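Phosphoserine aminotransferase (Bacillus alcalophilus, PDB 1W23) catalyses the reversible, pyridoxal phosphate-dependent transamination that interconverts 3-phosphohydroxypyruvate and phosphoserine in L-serine biosynthesis, and also acts on phosphohydroxythreonine. Local coordinates at residues Ser175-Arg180 with Gly188-Gly193; Asp252-Leu257 with Ile337-Pro342. One frame throughout, in Å; residues are numbered along the deposited sequence. Where two conformers were deposited one is given.

Contact 1: Ser175-Arg180 with Gly188-Gly193; sequences SDILSR and GMIYAG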
loop_
_atom_site.group_PDB
_atom_site.type_symbol
_atom_site.label_atom_id
_atom_site.label_comp_id
_atom_site.label_asym_id
_atom_site.label_seq_id
_atom_site.Cartn_x
_atom_site.Cartn_y
_atom_site.Cartn_z
ATOM N N SER A 175 -0.505 17.345 0.618
ATOM C CA SER A 175 -1.098 18.005 -0.527
ATOM C C SER A 175 -0.264 19.141 -1.109
ATOM O O SER A 175 -0.725 19.785 -2.064
ATOM C CB SER A 175 -2.536 18.392 -0.232
ATOM O OG SER A 175 -2.608 19.176 0.950
ATOM N N ASP A 176 0.982 19.349 -0.664
ATOM C CA ASP A 176 1.858 20.302 -1.340
ATOM C C ASP A 176 3.316 19.893 -1.402
ATOM O O ASP A 176 4.134 20.685 -1.910
ATOM C CB ASP A 176 1.741 21.728 -0.785
ATOM C CG ASP A 176 2.386 21.945 0.583
ATOM O OD1 ASP A 176 2.823 20.918 1.178
ATOM O OD2 ASP A 176 2.419 23.122 1.023
ATOM N N ILE A 177 3.687 18.683 -1.044
ATOM C CA ILE A 177 5.117 18.303 -1.144
ATOM C C ILE A 177 5.591 18.400 -2.602
ATOM O O ILE A 177 4.944 17.969 -3.531
ATOM C CB ILE A 177 5.335 16.885 -0.601
ATOM C CG1 ILE A 177 6.810 16.551 -0.485
ATOM C CG2 ILE A 177 4.524 15.831 -1.377
ATOM C CD1 ILE A 177 7.142 15.324 0.345
ATOM N N LEU A 178 6.780 18.968 -2.750
ATOM C CA LEU A 178 7.431 19.086 -4.077
ATOM C C LEU A 178 6.593 19.831 -5.091
ATOM O O LEU A 178 6.668 19.629 -6.289
ATOM C CB LEU A 178 7.923 17.727 -4.583
ATOM C CG LEU A 178 8.933 17.693 -5.702
ATOM C CD1 LEU A 178 9.939 18.798 -5.732
ATOM C CD2 LEU A 178 9.611 16.306 -5.743
ATOM N N SER A 179 5.879 20.860 -4.564
ATOM C CA SER A 179 5.230 21.869 -5.403
ATOM C C SER A 179 6.026 23.177 -5.494
ATOM O O SER A 179 5.608 24.089 -6.198
ATOM C CB SER A 179 3.838 22.177 -4.868
ATOM O OG SER A 179 3.888 22.738 -3.570
ATOM N N ARG A 180 7.124 23.219 -4.765
ATOM C CA ARG A 180 7.964 24.403 -4.584
ATOM C C ARG A 180 9.220 23.981 -3.872
ATOM O O ARG A 180 9.264 22.920 -3.250
ATOM C CB ARG A 180 7.210 25.493 -3.800
ATOM C CG ARG A 180 6.630 24.995 -2.483
ATOM C CD ARG A 180 5.724 26.046 -1.848
ATOM N NE ARG A 180 5.161 25.458 -0.612
ATOM C CZ ARG A 180 4.540 26.175 0.330
ATOM N NH1 ARG A 180 4.331 27.497 0.206
ATOM N NH2 ARG A 180 4.115 25.561 1.456
ATOM N N GLY A 188 12.292 17.984 11.465
ATOM C CA GLY A 188 12.715 16.668 11.882
ATOM C C GLY A 188 12.145 15.536 11.055
ATOM O O GLY A 188 12.776 14.490 10.884
ATOM N N MET A 189 10.921 15.759 10.560
ATOM C CA MET A 189 10.251 14.748 9.732
ATOM C C MET A 189 9.223 15.429 8.863
ATOM O O MET A 189 8.489 16.343 9.336
ATOM C CB MET A 189 9.636 13.686 10.638
ATOM C CG MET A 189 8.967 12.573 9.858
ATOM S SD MET A 189 8.360 11.243 10.902
ATOM C CE MET A 189 6.629 11.379 10.396
ATOM N N ILE A 190 9.100 14.985 7.639
ATOM C CA ILE A 190 8.060 15.365 6.675
ATOM C C ILE A 190 7.413 14.097 6.164
ATOM O O ILE A 190 8.127 13.123 5.880
ATOM C CB ILE A 190 8.704 16.114 5.492
ATOM C CG1 ILE A 190 9.292 17.450 5.927
ATOM C CG2 ILE A 190 7.760 16.201 4.340
ATOM C CD1 ILE A 190 10.235 18.029 4.938
ATOM N N TYR A 191 6.088 14.056 6.057
ATOM C CA TYR A 191 5.450 12.903 5.449
ATOM C C TYR A 191 4.373 13.357 4.481
ATOM O O TYR A 191 3.781 14.450 4.580
ATOM C CB TYR A 191 4.872 11.951 6.482
ATOM C CG TYR A 191 3.825 12.487 7.389
ATOM C CD1 TYR A 191 2.476 12.280 7.176
ATOM C CD2 TYR A 191 4.147 13.204 8.562
ATOM C CE1 TYR A 191 1.479 12.754 8.013
ATOM C CE2 TYR A 191 3.167 13.664 9.418
ATOM C CZ TYR A 191 1.830 13.451 9.140
ATOM O OH TYR A 191 0.826 13.864 10.000
ATOM N N ALA A 192 4.068 12.464 3.516
ATOM C CA ALA A 192 3.088 12.775 2.496
ATOM C C ALA A 192 2.625 11.480 1.834
ATOM O O ALA A 192 3.449 10.732 1.306
ATOM C CB ALA A 192 3.712 13.613 1.358
ATOM N N GLY A 193 1.316 11.239 1.811
ATOM C CA GLY A 193 0.792 10.238 0.865
ATOM C C GLY A 193 1.168 10.652 -0.531
ATOM O O GLY A 193 1.134 11.845 -0.869
#
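The carbonyl oxygen D176 O is gripped twice by S179, and the type II β turn closed in this way, D176 to S179, presents I177 to A192 and I190 on strand 189-193 of the mixed central sheet of this class-V aminotransferase. S179 OG gives the shorter bond, 2.7 Å to D176 O, reaching it in the carbonyl plane on a lone pair with a C=O...donor angle of 133°. S179 N adds the routine turn bond to the same D176 O at 3.2 Å, while L178 takes the positive phi (57°) that this turn type needs at its third position. The D176 carboxylate also closes back on the loop, its OD2 pairing with R180 NH2 at 3.0 Å in a salt bridge. Next to the turn, S175 touches the cofactor, and its OG is hydrogen-bonded to two pocket residues, N150 and T152.

Across to the strand the contact is wholly apolar and buried. In the I177 conformer described here, CG1 lies anti to the backbone N (chi1 -171°) and the chain is extended beyond it, which brings CD1 to both A192 and I190, while CG2 is the branch nearest A192. Both branches bear on one methyl from the same side: A192 CB lies 3.6 Å from I177 CG2 and 4.0 Å from I177 CD1. Farther back along the strand, the I190 side chain runs obliquely to that of I177, its CG2 meeting I177 CD1 at 4.1 Å.

Contact 2: Asp252-Leu257 with Ile337-Pro342; sequences DWIKDL and IYNAVP. With MG (magnesium ion), chain D.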
loop_
_atom_site.group_PDB
_atom_site.type_symbol
_atom_site.label_atom_id
_atom_site.label_comp_id
_atom_site.label_asym_id
_atom_site.label_seq_id
_atom_site.Cartn_x
_atom_site.Cartn_y
_atom_site.Cartn_z
ATOM N N ASP A 252 10.927 11.826 -12.225
ATOM C CA ASP A 252 11.709 12.062 -13.466
ATOM C C ASP A 252 11.056 13.189 -14.267
ATOM O O ASP A 252 11.788 14.035 -14.820
ATOM C CB ASP A 252 11.803 10.806 -14.314
ATOM C CG ASP A 252 13.053 9.973 -14.156
ATOM O OD1 ASP A 252 14.122 10.566 -13.898
ATOM O OD2 ASP A 252 12.942 8.744 -14.318
ATOM N N TRP A 253 9.753 13.229 -14.350
ATOM C CA TRP A 253 9.049 14.309 -15.067
ATOM C C TRP A 253 9.243 15.637 -14.358
ATOM O O TRP A 253 9.526 16.660 -15.024
ATOM C CB TRP A 253 7.562 13.925 -15.196
ATOM C CG TRP A 253 6.721 15.038 -15.675
ATOM C CD1 TRP A 253 6.532 15.430 -16.966
ATOM C CD2 TRP A 253 5.930 15.921 -14.865
ATOM N NE1 TRP A 253 5.675 16.508 -17.028
ATOM C CE2 TRP A 253 5.286 16.829 -15.739
ATOM C CE3 TRP A 253 5.662 16.063 -13.507
ATOM C CZ2 TRP A 253 4.426 17.838 -15.309
ATOM C CZ3 TRP A 253 4.818 17.055 -13.067
ATOM C CH2 TRP A 253 4.212 17.928 -13.965
ATOM N N ILE A 254 9.129 15.712 -13.035
ATOM C CA ILE A 254 9.377 16.954 -12.334
ATOM C C ILE A 254 10.762 17.478 -12.668
ATOM O O ILE A 254 10.965 18.666 -12.915
ATOM C CB ILE A 254 9.150 16.823 -10.812
ATOM C CG1 ILE A 254 7.702 16.415 -10.480
ATOM C CG2 ILE A 254 9.510 18.120 -10.105
ATOM C CD1 ILE A 254 7.470 16.123 -8.997
ATOM N N LYS A 255 11.759 16.581 -12.591
ATOM C CA LYS A 255 13.132 16.975 -12.892
ATOM C C LYS A 255 13.236 17.473 -14.322
ATOM O O LYS A 255 13.888 18.516 -14.566
ATOM C CB LYS A 255 14.073 15.761 -12.643
ATOM C CG LYS A 255 15.528 16.091 -13.020
ATOM C CD LYS A 255 16.493 15.015 -12.591
ATOM C CE LYS A 255 17.899 15.275 -13.073
ATOM N NZ LYS A 255 18.839 14.246 -12.526
ATOM N N ASP A 256 12.660 16.772 -15.289
ATOM C CA ASP A 256 12.773 17.145 -16.707
ATOM C C ASP A 256 12.236 18.538 -16.945
ATOM O O ASP A 256 12.759 19.262 -17.791
ATOM C CB ASP A 256 12.010 16.118 -17.541
ATOM C CG ASP A 256 12.712 14.755 -17.666
ATOM O OD1 ASP A 256 13.878 14.648 -17.258
ATOM O OD2 ASP A 256 12.028 13.836 -18.160
ATOM N N LEU A 257 11.185 18.952 -16.223
ATOM C CA LEU A 257 10.546 20.245 -16.438
ATOM C C LEU A 257 11.249 21.371 -15.696
ATOM O O LEU A 257 10.836 22.530 -15.818
ATOM C CB LEU A 257 9.040 20.121 -16.141
ATOM C CG LEU A 257 8.265 19.625 -17.387
ATOM C CD1 LEU A 257 8.600 18.215 -17.859
ATOM C CD2 LEU A 257 6.791 19.764 -17.071
ATOM N N ILE A 337 -5.443 21.638 -7.968
ATOM C CA ILE A 337 -4.533 22.062 -9.017
ATOM C C ILE A 337 -3.091 21.692 -8.671
ATOM O O ILE A 337 -2.163 22.469 -8.703
ATOM C CB ILE A 337 -4.721 23.573 -9.328
ATOM C CG1 ILE A 337 -4.642 24.456 -8.085
ATOM C CG2 ILE A 337 -6.015 23.785 -10.083
ATOM C CD1 ILE A 337 -4.563 25.949 -8.415
ATOM N N TYR A 338 -2.914 20.412 -8.317
ATOM C CA TYR A 338 -1.620 19.831 -8.040
ATOM C C TYR A 338 -0.694 19.942 -9.227
ATOM O O TYR A 338 -1.111 20.319 -10.334
ATOM C CB TYR A 338 -1.833 18.358 -7.656
ATOM C CG TYR A 338 -2.766 18.164 -6.476
ATOM C CD1 TYR A 338 -3.850 17.308 -6.567
ATOM C CD2 TYR A 338 -2.599 18.797 -5.274
ATOM C CE1 TYR A 338 -4.700 17.098 -5.527
ATOM C CE2 TYR A 338 -3.430 18.590 -4.208
ATOM C CZ TYR A 338 -4.486 17.722 -4.325
ATOM O OH TYR A 338 -5.336 17.557 -3.232
ATOM N N ASN A 339 0.565 19.572 -9.042
ATOM C CA ASN A 339 1.615 19.799 -10.053
ATOM C C ASN A 339 1.195 19.389 -11.473
ATOM O O ASN A 339 1.474 20.133 -12.416
ATOM C CB ASN A 339 2.824 18.949 -9.702
ATOM C CG ASN A 339 3.668 19.441 -8.538
ATOM O OD1 ASN A 339 3.466 20.530 -8.010
ATOM N ND2 ASN A 339 4.653 18.631 -8.138
ATOM N N ALA A 340 0.585 18.217 -11.618
ATOM C CA ALA A 340 0.326 17.677 -12.955
ATOM C C ALA A 340 -0.944 18.182 -13.614
ATOM O O ALA A 340 -1.174 17.860 -14.785
ATOM C CB ALA A 340 0.331 16.169 -12.922
ATOM N N VAL A 341 -1.765 18.954 -12.938
ATOM C CA VAL A 341 -2.948 19.496 -13.595
ATOM C C VAL A 341 -2.502 20.486 -14.656
ATOM O O VAL A 341 -1.774 21.443 -14.338
ATOM C CB VAL A 341 -3.918 20.120 -12.568
ATOM C CG1 VAL A 341 -5.059 20.823 -13.266
ATOM C CG2 VAL A 341 -4.419 19.070 -11.578
ATOM N N PRO A 342 -2.879 20.320 -15.927
ATOM C CA PRO A 342 -2.361 21.215 -16.981
ATOM C C PRO A 342 -2.973 22.591 -16.903
ATOM O O PRO A 342 -4.124 22.776 -16.501
ATOM C CB PRO A 342 -2.730 20.493 -18.277
ATOM C CG PRO A 342 -3.983 19.799 -17.900
ATOM C CD PRO A 342 -3.762 19.263 -16.485
HETATM MG MG MG D . 15.183 13.168 -17.159
HETATM O O HOH W 1 14.540 12.991 -15.167
HETATM O O HOH W 2 13.741 11.906 -17.750
HETATM O O HOH W 3 16.634 14.585 -16.629
HETATM O O HOH W 4 16.510 11.629 -16.871
#
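The last turn of helix 241-256 rests, through W253 and I254, on N339 and A340 in the type I β turn Y338-V341, just ahead of the C-terminal helix 343-359, which has P342 at its N-cap. The far corner of the indole does most of the touching. W253 CH2 is 3.8 Å from N339 O, which lies at the ring edge, in its plane. The same CH2 approaches A340 CA at 4.0 Å, this time obliquely, and lies near the A340 methyl as well. With CG anti to the backbone N (chi1 169°), the tryptophan extends away from the helix toward the turn.

I254 adds a lighter touch: its CD1 lies 3.9 Å from N339 ND2, the two side chains crossing at about a right angle. The amide of N339 is held from elsewhere. Its ND2 bonds to L178 O and its OD1 accepts from N267 ND2, and these two bonds fix the flip of the amide and satisfy its buried polar atoms.

On the side of the helix turned away from the turn, a magnesium ion is bound by D256 OD1 at 2.0 Å and by four waters. One of these waters donates both to D252 OD1, at 2.8 Å, and to D252 O, at 3.0 Å; another donates to D256 OD2. The metal thus sits at the outer surface of the helix end, while the inner side packs on a type I β turn that leads into the C-terminal helix of this class-V aminotransferase chain.

Overall arrangement
The contacts form a series from the centre of the chain outward, their centres about 15 Å apart. Contact 1 is core: an isoleucine against strand methyls, close to the cofactor pocket, while the polar groups of loop 175-180 are turned to its own turn and to neighbouring parts of the chain. Contact 2 is only partly buried; there an indole corner meets the backbone of a turn, and the outer face of the helix binds a hydrated magnesium ion. No secondary-structure element is common to both, yet they touch directly. I177 of segment 175-180 faces the strand, while L178 faces contact 2, its CD2 3.9 Å from I254 CD1 and its carbonyl oxygen joined to the N339 amide.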